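Local coordinates for protein aspartokinase (Synechocystis, PDB 3L76) that probably phosphorylates the beta-carboxyl group of aspartate with ATP, the first step toward lysine and threonine, and binds both amino acids at its ACT domains, at residues T11-V16 with V38-M43; A195-D200 with P238-V243; V264-D269 with G354-A359; I447-V452 with L517-V522. All coordinates share one frame; numbering follows the deposited sequence.

Interaction 1: T11-V16 with V38-M43; sequences TSVGTV and VVVSAM
V13 packs into the angle between V40 and M43 and carries the dense half of this contact. Its two methyls divide the work: V13 CG2 meets V40 CG1 at 3.9 Å, and V13 CG1 meets M43 CG at the same 3.9 Å, the side chains crossing at about a right angle in each pair. The M43 chain bends at its last torsion (chi3 62°), which brings CE to G14 O at 3.4 Å and also beside V13 O. I19 of helix 16-31 touches both V13 and M43, while S77 and L81 of helix 63-87 back V40, and S77 also M43. An alanine in place of M43 would probably cost V13 CG1 its contact with M43 CG and open a gap beside the V13 and G14 carbonyls, where CG, SD and CE lie. Toward G14 and T15 the contact thins and becomes partly exposed; what remains is mainly a CA-H...O approach of G14 CA to M43 O at 3.1 Å, with 136° at the hydrogen. T15 turns away, its OG1 capping the N of R18. The two loops follow parallel strands 3-8 and 35-40, joined through helix 16-31 as a beta-alpha-beta unit, consistent with the substrate-binding end of the amino acid kinase fold.

Interaction 2: A195-D200 with P238-V243; sequences AEITCD and PGTKVV
E196 and V243 meet on one face of a parallel strand pair, while I197 and V242 meet on the other. The E196 chain, extended beyond CG, crosses V243 at a slant, and its CD lies 3.8 Å from V243 CG2. That methyl stands anti to the V243 carbonyl carbon and beside the backbone N (CG1 chi1 173°), which turns it toward the glutamate. K241 lies alongside E196 and points the same way, yet E196 OE2 and K241 NZ remain 4.9 Å apart, so the opposite charges are near without forming a salt bridge. On the reverse face I197 and V242 also run side by side, joined through their CG2 methyls at 3.8 Å, and C199 SG reaches V242 CG1 at 3.9 Å. This pairing of side chains follows from the register, in which E196, I197 and T198 stand opposite K241, V242 and V243. Four backbone bonds hold it, from K241 N to A195 O, I197 N to K241 O, V243 N to I197 O and C199 N to V243 O. The strand axes diverge by only 27°. Strand 240-243 is also paired, antiparallel, with strand 228-232, and V218 of helix 215-224 packs on both C199 and V242. At the far end T198 serves as N-cap of helix 199-204, its OG1 accepting from E201 N.

Interaction 3: V264-D269 with G354-A359; sequences VEYDAD and GIAKIA
K357 NZ is gripped by D300 OD2 and E565 OE2 in salt bridges and by a water, 2.9 Å from NZ, that links it to D267 across the strand pair. The same water donates to D267 OD2 at 2.5 Å; the direct separation of D267 OD2 from K357 NZ, 4.5 Å, is beyond a salt bridge. The lysine leaves its backbone with CG anti to N and bends at chi3 (57°), so that CE comes within 4.1 Å of D267 CB. The other carboxylate oxygen, D267 OD1, accepts from D269 N at 2.9 Å, an Asx turn that restrains the rotation of the aspartate, while Q270 NE2 binds OD2. On the opposite face of the pair Y266 presents its ring edge to A356, with CE1 3.5 Å from A356 CB in the ring plane, and A268 N lies above one ring face, offset toward the rim. Between these two faces the antiparallel register is fixed by two hydrogen-bonded pairs, E265 with A359 and D267 with K357, each bonded in both directions. Strand 348-361 also pairs with 395-401, and V264 and Y266 pack on helix 405-415, consistent with strand 263-267 completing an ACT-type sheet. Since D300 and E565 both line a bound-lysine pocket, K357 is a second-shell residue that probably positions and partly neutralises their carboxylates.

Interaction 4: I447-V452 with L517-V522; sequences IAIRHV and LDAAIV
H451 turns the edge of its imidazole to D518: CD2 lies 3.0 Å from D518 O, which is near the ring plane, and 3.4 Å from D518 CB. The two side chains run alongside each other and point the same way, with ring and carboxylate planes 44° apart. An alanine at H451 would probably leave D518 CB and its carbonyl without the ring, opening a gap beside C482 and C490, which the histidine also touches. The other flat group, the R450 guanidinium, approaches V522 CG1 obliquely, and its NH1 is held by D492 in a salt bridge and by H307 O. Strand 437-453 runs between strands 490-498 and 520-533, as expected for the first strand of an ACT domain between its third and fourth. Two hydrogen-bonded pairs set the antiparallel register: A448 with V522, and R450 with A520, where the bond from A520 N to R450 O is weak at 3.3 Å. On the other face I447 CG2, anti to the backbone N, is the branch that meets I521 CG2, at 4.0 Å. I521 packs in turn on E506, L509 and Q510 of helix 499-512. V452, the residue after H451, turns away from segment 517-522 and touches the bound threonine.

Overall arrangement
The four contacts follow one another along the chain. Interactions 1 and 2 belong to the mixed sheet of the kinase part, with centres 23 Å apart, and interactions 3 and 4 lie among the ACT domains, 27 Å apart. Of the contact pairs here, interactions 2 and 3 come nearest across the two parts, their nearest atoms about 7 Å apart, and strands 240-243 and 263-267 are consecutive. Interactions 3 and 4 each adjoin an effector site, since the side chain of K357 is about 7 Å from a bound lysine and that of I449 about 8 Å from a bound threonine. Interaction 1, centred about 45 Å from interaction 3 and 51 Å from interaction 4, lies across the chain's centre from both.

Interaction 1: T11-V16 with V38-M43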
loop_
_atom_site.group_PDB
_atom_site.type_symbol
_atom_site.label_atom_id
_atom_site.label_comp_id
_atom_site.label_asym_id
_atom_site.label_seq_id
_atom_site.Cartn_x
_atom_site.Cartn_y
_atom_site.Cartn_z
ATOM N N THR A 11 -1.474 16.930 7.799
ATOM C CA THR A 11 -2.539 17.568 8.566
ATOM C C THR A 11 -3.625 18.158 7.681
ATOM O O THR A 11 -4.805 18.108 8.022
ATOM C CB THR A 11 -1.991 18.683 9.465
ATOM O OG1 THR A 11 -1.288 19.638 8.659
ATOM C CG2 THR A 11 -1.051 18.103 10.509
ATOM N N SER A 12 -3.219 18.717 6.547
ATOM C CA SER A 12 -4.154 19.323 5.609
ATOM C C SER A 12 -5.130 18.285 5.062
ATOM O O SER A 12 -6.098 18.623 4.389
ATOM C CB SER A 12 -3.390 19.978 4.456
ATOM O OG SER A 12 -2.367 20.832 4.940
ATOM N N VAL A 13 -4.873 17.022 5.381
ATOM C CA VAL A 13 -5.584 15.892 4.789
ATOM C C VAL A 13 -5.892 14.825 5.851
ATOM O O VAL A 13 -6.217 13.683 5.540
ATOM C CB VAL A 13 -4.755 15.319 3.598
ATOM C CG1 VAL A 13 -5.018 13.842 3.354
ATOM C CG2 VAL A 13 -5.018 16.131 2.343
ATOM N N GLY A 14 -5.810 15.217 7.115
ATOM C CA GLY A 14 -5.949 14.274 8.212
ATOM C C GLY A 14 -7.335 13.681 8.371
ATOM O O GLY A 14 -7.485 12.567 8.876
ATOM N N THR A 15 -8.349 14.429 7.951
ATOM C CA THR A 15 -9.731 13.987 8.101
ATOM C C THR A 15 -10.453 14.066 6.773
ATOM O O THR A 15 -10.057 14.824 5.887
ATOM C CB THR A 15 -10.517 14.848 9.109
ATOM O OG1 THR A 15 -10.824 16.117 8.517
ATOM C CG2 THR A 15 -9.722 15.049 10.390
ATOM N N VAL A 16 -11.520 13.285 6.647
ATOM C CA VAL A 16 -12.297 13.251 5.420
ATOM C C VAL A 16 -12.853 14.632 5.122
ATOM O O VAL A 16 -12.886 15.064 3.968
ATOM C CB VAL A 16 -13.440 12.234 5.517
ATOM C CG1 VAL A 16 -14.036 12.240 6.924
ATOM C CG2 VAL A 16 -14.503 12.518 4.457
ATOM N N VAL A 38 -1.327 17.865 -8.468
ATOM C CA VAL A 38 -1.373 17.830 -7.014
ATOM C C VAL A 38 -0.558 16.689 -6.409
ATOM O O VAL A 38 -0.679 15.532 -6.812
ATOM C CB VAL A 38 -2.816 17.755 -6.494
ATOM C CG1 VAL A 38 -2.828 17.666 -4.982
ATOM C CG2 VAL A 38 -3.593 18.963 -6.944
ATOM N N VAL A 39 0.279 17.048 -5.440
ATOM C CA VAL A 39 1.026 16.095 -4.638
ATOM C C VAL A 39 0.390 16.060 -3.253
ATOM O O VAL A 39 0.067 17.097 -2.681
ATOM C CB VAL A 39 2.492 16.522 -4.468
ATOM C CG1 VAL A 39 3.177 15.615 -3.465
ATOM C CG2 VAL A 39 3.241 16.527 -5.809
ATOM N N VAL A 40 0.195 14.870 -2.709
ATOM C CA VAL A 40 -0.448 14.757 -1.411
ATOM C C VAL A 40 0.380 13.856 -0.526
ATOM O O VAL A 40 0.950 12.869 -0.994
ATOM C CB VAL A 40 -1.884 14.169 -1.529
ATOM C CG1 VAL A 40 -2.640 14.333 -0.229
ATOM C CG2 VAL A 40 -2.646 14.838 -2.658
ATOM N N SER A 41 0.454 14.199 0.754
ATOM C CA SER A 41 1.147 13.364 1.729
ATOM C C SER A 41 0.196 12.326 2.287
ATOM O O SER A 41 -1.015 12.476 2.178
ATOM C CB SER A 41 1.691 14.221 2.874
ATOM O OG SER A 41 2.650 15.144 2.401
ATOM N N ALA A 42 0.738 11.274 2.888
ATOM C CA ALA A 42 -0.091 10.339 3.640
ATOM C C ALA A 42 -0.943 11.124 4.638
ATOM O O ALA A 42 -0.575 12.232 5.030
ATOM C CB ALA A 42 0.769 9.311 4.345
ATOM N N MET A 43 -2.066 10.545 5.056
ATOM C CA MET A 43 -3.119 11.297 5.746
ATOM C C MET A 43 -2.783 12.061 7.032
ATOM O O MET A 43 -3.189 13.204 7.184
ATOM C CB MET A 43 -4.345 10.427 5.970
ATOM C CG MET A 43 -5.113 10.185 4.693
ATOM S SD MET A 43 -6.797 9.627 4.996
ATOM C CE MET A 43 -7.482 11.022 5.881
#

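Interaction 2: A195-D200 with P238-V243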
loop_
_atom_site.group_PDB
_atom_site.type_symbol
_atom_site.label_atom_id
_atom_site.label_comp_id
_atom_site.label_asym_id
_atom_site.label_seq_id
_atom_site.Cartn_x
_atom_site.Cartn_y
_atom_site.Cartn_z
ATOM N N ALA A 195 6.459 38.151 3.998
ATOM C CA ALA A 195 5.816 38.118 2.688
ATOM C C ALA A 195 6.720 37.375 1.707
ATOM O O ALA A 195 6.278 36.484 0.981
ATOM C CB ALA A 195 5.531 39.526 2.193
ATOM N N GLU A 196 7.996 37.750 1.718
ATOM C CA GLU A 196 8.990 37.205 0.807
ATOM C C GLU A 196 10.211 36.739 1.563
ATOM O O GLU A 196 10.591 37.327 2.567
ATOM C CB GLU A 196 9.443 38.267 -0.200
ATOM C CG GLU A 196 8.574 38.372 -1.439
ATOM C CD GLU A 196 9.252 39.143 -2.553
ATOM O OE1 GLU A 196 10.415 39.559 -2.357
ATOM O OE2 GLU A 196 8.624 39.326 -3.622
ATOM N N ILE A 197 10.834 35.680 1.064
ATOM C CA ILE A 197 12.133 35.257 1.558
ATOM C C ILE A 197 12.879 34.611 0.399
ATOM O O ILE A 197 12.257 33.976 -0.455
ATOM C CB ILE A 197 12.020 34.274 2.740
ATOM C CG1 ILE A 197 13.410 34.021 3.346
ATOM C CG2 ILE A 197 11.384 32.958 2.297
ATOM C CD1 ILE A 197 13.430 33.072 4.533
ATOM N N THR A 198 14.200 34.786 0.340
ATOM C CA THR A 198 14.969 34.154 -0.731
ATOM C C THR A 198 15.262 32.691 -0.413
ATOM O O THR A 198 15.314 32.295 0.747
ATOM C CB THR A 198 16.304 34.888 -1.057
ATOM O OG1 THR A 198 17.274 34.637 -0.035
ATOM C CG2 THR A 198 16.096 36.377 -1.218
ATOM N N CYS A 199 15.429 31.887 -1.455
ATOM C CA CYS A 199 15.828 30.505 -1.277
ATOM C C CYS A 199 17.027 30.450 -0.347
ATOM O O CYS A 199 17.025 29.718 0.648
ATOM C CB CYS A 199 16.176 29.864 -2.625
ATOM S SG CYS A 199 14.740 29.634 -3.718
ATOM N N ASP A 200 18.051 31.234 -0.665
ATOM C CA ASP A 200 19.281 31.191 0.102
ATOM C C ASP A 200 19.037 31.557 1.564
ATOM O O ASP A 200 19.577 30.913 2.467
ATOM C CB ASP A 200 20.354 32.064 -0.540
ATOM C CG ASP A 200 20.997 31.399 -1.735
ATOM O OD1 ASP A 200 21.050 30.156 -1.755
ATOM O OD2 ASP A 200 21.461 32.102 -2.650
ATOM N N PRO A 238 -2.212 35.186 1.346
ATOM C CA PRO A 238 -1.128 35.075 0.359
ATOM C C PRO A 238 0.001 34.114 0.759
ATOM O O PRO A 238 0.593 33.470 -0.110
ATOM C CB PRO A 238 -0.584 36.501 0.276
ATOM C CG PRO A 238 -1.699 37.360 0.703
ATOM C CD PRO A 238 -2.478 36.585 1.717
ATOM N N GLY A 239 0.299 34.027 2.050
ATOM C CA GLY A 239 1.338 33.140 2.516
ATOM C C GLY A 239 2.709 33.744 2.290
ATOM O O GLY A 239 2.843 34.942 2.057
ATOM N N THR A 240 3.737 32.909 2.355
ATOM C CA THR A 240 5.107 33.374 2.187
ATOM C C THR A 240 5.728 32.894 0.873
ATOM O O THR A 240 5.834 31.696 0.610
ATOM C CB THR A 240 6.003 32.930 3.363
ATOM O OG1 THR A 240 5.466 33.426 4.598
ATOM C CG2 THR A 240 7.414 33.450 3.176
ATOM N N LYS A 241 6.136 33.851 0.052
ATOM C CA LYS A 241 6.727 33.578 -1.245
ATOM C C LYS A 241 8.228 33.306 -1.119
ATOM O O LYS A 241 8.980 34.123 -0.600
ATOM C CB LYS A 241 6.472 34.768 -2.171
ATOM C CG LYS A 241 6.926 34.578 -3.600
ATOM C CD LYS A 241 6.548 35.788 -4.443
ATOM C CE LYS A 241 5.117 36.207 -4.167
ATOM N NZ LYS A 241 4.585 37.075 -5.250
ATOM N N VAL A 242 8.657 32.142 -1.585
ATOM C CA VAL A 242 10.068 31.804 -1.570
ATOM C C VAL A 242 10.680 32.066 -2.948
ATOM O O VAL A 242 10.412 31.367 -3.918
ATOM C CB VAL A 242 10.310 30.353 -1.115
ATOM C CG1 VAL A 242 11.790 30.014 -1.194
ATOM C CG2 VAL A 242 9.801 30.159 0.296
ATOM N N VAL A 243 11.527 33.081 -3.006
ATOM C CA VAL A 243 11.921 33.717 -4.253
ATOM C C VAL A 243 13.286 33.237 -4.759
ATOM O O VAL A 243 14.223 33.055 -3.983
ATOM C CB VAL A 243 11.922 35.250 -4.059
ATOM C CG1 VAL A 243 12.486 35.969 -5.267
ATOM C CG2 VAL A 243 10.530 35.726 -3.734
#

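Interaction 3: V264-D269 with G354-A359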
loop_
_atom_site.group_PDB
_atom_site.type_symbol
_atom_site.label_atom_id
_atom_site.label_comp_id
_atom_site.label_asym_id
_atom_site.label_seq_id
_atom_site.Cartn_x
_atom_site.Cartn_y
_atom_site.Cartn_z
ATOM N N VAL A 264 30.552 23.637 -5.014
ATOM C CA VAL A 264 31.855 24.040 -4.496
ATOM C C VAL A 264 32.049 25.515 -4.813
ATOM O O VAL A 264 31.674 25.972 -5.900
ATOM C CB VAL A 264 33.047 23.265 -5.156
ATOM C CG1 VAL A 264 34.349 23.884 -4.739
ATOM C CG2 VAL A 264 33.064 21.821 -4.759
ATOM N N GLU A 265 32.652 26.256 -3.881
ATOM C CA GLU A 265 32.881 27.689 -4.082
ATOM C C GLU A 265 34.326 28.113 -3.842
ATOM O O GLU A 265 35.010 27.533 -3.004
ATOM C CB GLU A 265 31.933 28.488 -3.210
ATOM C CG GLU A 265 30.499 28.314 -3.624
ATOM C CD GLU A 265 29.515 28.844 -2.614
ATOM O OE1 GLU A 265 29.951 29.347 -1.573
ATOM O OE2 GLU A 265 28.294 28.747 -2.851
ATOM N N TYR A 266 34.787 29.117 -4.591
ATOM C CA TYR A 266 36.164 29.591 -4.494
ATOM C C TYR A 266 36.221 31.091 -4.695
ATOM O O TYR A 266 35.685 31.587 -5.666
ATOM C CB TYR A 266 37.061 28.892 -5.518
ATOM C CG TYR A 266 38.402 29.569 -5.780
ATOM C CD1 TYR A 266 39.308 29.827 -4.753
ATOM C CD2 TYR A 266 38.767 29.920 -7.063
ATOM C CE1 TYR A 266 40.543 30.428 -5.011
ATOM C CE2 TYR A 266 39.979 30.515 -7.324
ATOM C CZ TYR A 266 40.861 30.767 -6.303
ATOM O OH TYR A 266 42.063 31.369 -6.587
ATOM N N ASP A 267 36.883 31.796 -3.775
ATOM C CA ASP A 267 36.999 33.258 -3.827
ATOM C C ASP A 267 38.418 33.693 -3.495
ATOM O O ASP A 267 38.876 33.587 -2.351
ATOM C CB ASP A 267 36.011 33.908 -2.859
ATOM C CG ASP A 267 36.070 35.419 -2.878
ATOM O OD1 ASP A 267 36.906 36.002 -3.605
ATOM O OD2 ASP A 267 35.265 36.020 -2.145
ATOM N N ALA A 268 39.118 34.194 -4.498
ATOM C CA ALA A 268 40.521 34.553 -4.317
ATOM C C ALA A 268 40.701 36.002 -3.840
ATOM O O ALA A 268 41.774 36.389 -3.371
ATOM C CB ALA A 268 41.305 34.301 -5.603
ATOM N N ASP A 269 39.642 36.795 -3.958
ATOM C CA ASP A 269 39.701 38.192 -3.575
ATOM C C ASP A 269 39.439 38.305 -2.074
ATOM O O ASP A 269 38.372 38.743 -1.635
ATOM C CB ASP A 269 38.686 38.995 -4.389
ATOM C CG ASP A 269 38.833 40.487 -4.199
ATOM O OD1 ASP A 269 39.856 40.930 -3.632
ATOM O OD2 ASP A 269 37.909 41.206 -4.616
ATOM N N GLY A 354 47.864 36.360 1.187
ATOM C CA GLY A 354 47.878 35.338 0.144
ATOM C C GLY A 354 46.973 34.160 0.407
ATOM O O GLY A 354 47.404 33.019 0.370
ATOM N N ILE A 355 45.717 34.447 0.698
ATOM C CA ILE A 355 44.762 33.423 1.063
ATOM C C ILE A 355 43.649 33.301 0.015
ATOM O O ILE A 355 43.452 34.187 -0.826
ATOM C CB ILE A 355 44.103 33.751 2.406
ATOM C CG1 ILE A 355 43.463 35.143 2.347
ATOM C CG2 ILE A 355 45.118 33.657 3.509
ATOM C CD1 ILE A 355 42.624 35.500 3.556
ATOM N N ALA A 356 42.922 32.194 0.081
ATOM C CA ALA A 356 41.702 32.030 -0.689
ATOM C C ALA A 356 40.670 31.442 0.242
ATOM O O ALA A 356 41.009 30.786 1.235
ATOM C CB ALA A 356 41.923 31.122 -1.898
ATOM N N LYS A 357 39.407 31.700 -0.061
ATOM C CA LYS A 357 38.317 31.038 0.638
ATOM C C LYS A 357 37.694 29.961 -0.250
ATOM O O LYS A 357 37.329 30.222 -1.404
ATOM C CB LYS A 357 37.264 32.052 1.057
ATOM C CG LYS A 357 36.131 31.413 1.821
ATOM C CD LYS A 357 35.016 32.407 2.149
ATOM C CE LYS A 357 34.469 33.072 0.890
ATOM N NZ LYS A 357 33.216 33.788 1.203
ATOM N N ILE A 358 37.613 28.741 0.264
ATOM C CA ILE A 358 36.889 27.686 -0.439
ATOM C C ILE A 358 35.757 27.193 0.435
ATOM O O ILE A 358 35.824 27.286 1.659
ATOM C CB ILE A 358 37.779 26.503 -0.845
ATOM C CG1 ILE A 358 38.407 25.872 0.392
ATOM C CG2 ILE A 358 38.852 26.956 -1.807
ATOM C CD1 ILE A 358 39.408 24.805 0.057
ATOM N N ALA A 359 34.708 26.681 -0.196
ATOM C CA ALA A 359 33.570 26.161 0.556
ATOM C C ALA A 359 32.885 25.017 -0.154
ATOM O O ALA A 359 32.955 24.880 -1.388
ATOM C CB ALA A 359 32.582 27.262 0.813
HETATM O O HOH W 1 33.026 35.469 -1.105
#

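Interaction 4: I447-V452 with L517-V522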
loop_
_atom_site.group_PDB
_atom_site.type_symbol
_atom_site.label_atom_id
_atom_site.label_comp_id
_atom_site.label_asym_id
_atom_site.label_seq_id
_atom_site.Cartn_x
_atom_site.Cartn_y
_atom_site.Cartn_z
ATOM N N ILE A 447 32.229 22.047 22.312
ATOM C CA ILE A 447 33.365 21.199 22.620
ATOM C C ILE A 447 34.580 21.728 21.878
ATOM O O ILE A 447 34.561 21.865 20.660
ATOM C CB ILE A 447 33.134 19.732 22.219
ATOM C CG1 ILE A 447 31.864 19.193 22.863
ATOM C CG2 ILE A 447 34.340 18.877 22.617
ATOM C CD1 ILE A 447 31.613 17.747 22.547
ATOM N N ALA A 448 35.635 22.028 22.617
ATOM C CA ALA A 448 36.838 22.541 22.006
ATOM C C ALA A 448 37.970 21.582 22.213
ATOM O O ALA A 448 38.132 20.992 23.279
ATOM C CB ALA A 448 37.199 23.906 22.557
ATOM N N ILE A 449 38.763 21.424 21.172
ATOM C CA ILE A 449 39.960 20.654 21.306
ATOM C C ILE A 449 41.187 21.576 21.189
ATOM O O ILE A 449 41.507 22.098 20.127
ATOM C CB ILE A 449 39.910 19.372 20.414
ATOM C CG1 ILE A 449 41.227 19.112 19.733
ATOM C CG2 ILE A 449 38.722 19.394 19.442
ATOM C CD1 ILE A 449 42.274 18.572 20.679
ATOM N N ARG A 450 41.829 21.814 22.330
ATOM C CA ARG A 450 42.975 22.720 22.425
ATOM C C ARG A 450 44.222 22.137 21.755
ATOM O O ARG A 450 44.532 20.962 21.922
ATOM C CB ARG A 450 43.311 23.020 23.893
ATOM C CG ARG A 450 42.225 23.693 24.741
ATOM C CD ARG A 450 42.175 25.179 24.531
ATOM N NE ARG A 450 41.276 25.829 25.476
ATOM C CZ ARG A 450 40.930 27.111 25.395
ATOM N NH1 ARG A 450 41.406 27.858 24.411
ATOM N NH2 ARG A 450 40.106 27.647 26.285
ATOM N N HIS A 451 44.924 22.965 20.990
ATOM C CA HIS A 451 46.259 22.625 20.499
ATOM C C HIS A 451 46.336 21.511 19.464
ATOM O O HIS A 451 47.131 20.586 19.607
ATOM C CB HIS A 451 47.200 22.309 21.667
ATOM C CG HIS A 451 47.555 23.508 22.482
ATOM N ND1 HIS A 451 47.585 24.778 21.952
ATOM C CD2 HIS A 451 47.891 23.638 23.783
ATOM C CE1 HIS A 451 47.928 25.637 22.892
ATOM N NE2 HIS A 451 48.121 24.970 24.012
ATOM N N VAL A 452 45.540 21.620 18.410
ATOM C CA VAL A 452 45.622 20.667 17.316
ATOM C C VAL A 452 46.813 21.066 16.473
ATOM O O VAL A 452 46.930 22.230 16.074
ATOM C CB VAL A 452 44.321 20.662 16.454
ATOM C CG1 VAL A 452 44.456 19.733 15.259
ATOM C CG2 VAL A 452 43.117 20.261 17.285
ATOM N N LEU A 517 51.239 17.302 22.166
ATOM C CA LEU A 517 51.727 18.176 23.235
ATOM C C LEU A 517 50.663 19.186 23.676
ATOM O O LEU A 517 50.187 19.979 22.871
ATOM C CB LEU A 517 52.976 18.928 22.777
ATOM C CG LEU A 517 53.939 19.567 23.797
ATOM C CD1 LEU A 517 54.611 20.860 23.293
ATOM C CD2 LEU A 517 53.476 19.662 25.277
ATOM N N ASP A 518 50.289 19.142 24.952
ATOM C CA ASP A 518 49.342 20.107 25.521
ATOM C C ASP A 518 47.941 20.100 24.911
ATOM O O ASP A 518 47.174 21.037 25.126
ATOM C CB ASP A 518 49.901 21.529 25.441
ATOM C CG ASP A 518 51.077 21.753 26.363
ATOM O OD1 ASP A 518 51.893 22.647 26.060
ATOM O OD2 ASP A 518 51.186 21.040 27.383
ATOM N N ALA A 519 47.599 19.071 24.145
ATOM C CA ALA A 519 46.249 18.971 23.621
ATOM C C ALA A 519 45.278 18.735 24.774
ATOM O O ALA A 519 45.668 18.300 25.843
ATOM C CB ALA A 519 46.152 17.864 22.586
ATOM N N ALA A 520 44.008 19.028 24.559
ATOM C CA ALA A 520 43.029 18.872 25.618
ATOM C C ALA A 520 41.627 18.985 25.060
ATOM O O ALA A 520 41.420 19.625 24.030
ATOM C CB ALA A 520 43.251 19.919 26.690
ATOM N N ILE A 521 40.670 18.365 25.744
ATOM C CA ILE A 521 39.270 18.440 25.346
ATOM C C ILE A 521 38.475 19.047 26.472
ATOM O O ILE A 521 38.541 18.578 27.598
ATOM C CB ILE A 521 38.681 17.059 25.006
ATOM C CG1 ILE A 521 39.342 16.497 23.759
ATOM C CG2 ILE A 521 37.171 17.154 24.773
ATOM C CD1 ILE A 521 38.812 15.171 23.385
ATOM N N VAL A 522 37.726 20.096 26.164
ATOM C CA VAL A 522 36.902 20.751 27.155
ATOM C C VAL A 522 35.502 20.977 26.606
ATOM O O VAL A 522 35.331 21.539 25.530
ATOM C CB VAL A 522 37.529 22.082 27.637
ATOM C CG1 VAL A 522 38.157 22.851 26.475
ATOM C CG2 VAL A 522 36.486 22.930 28.356
#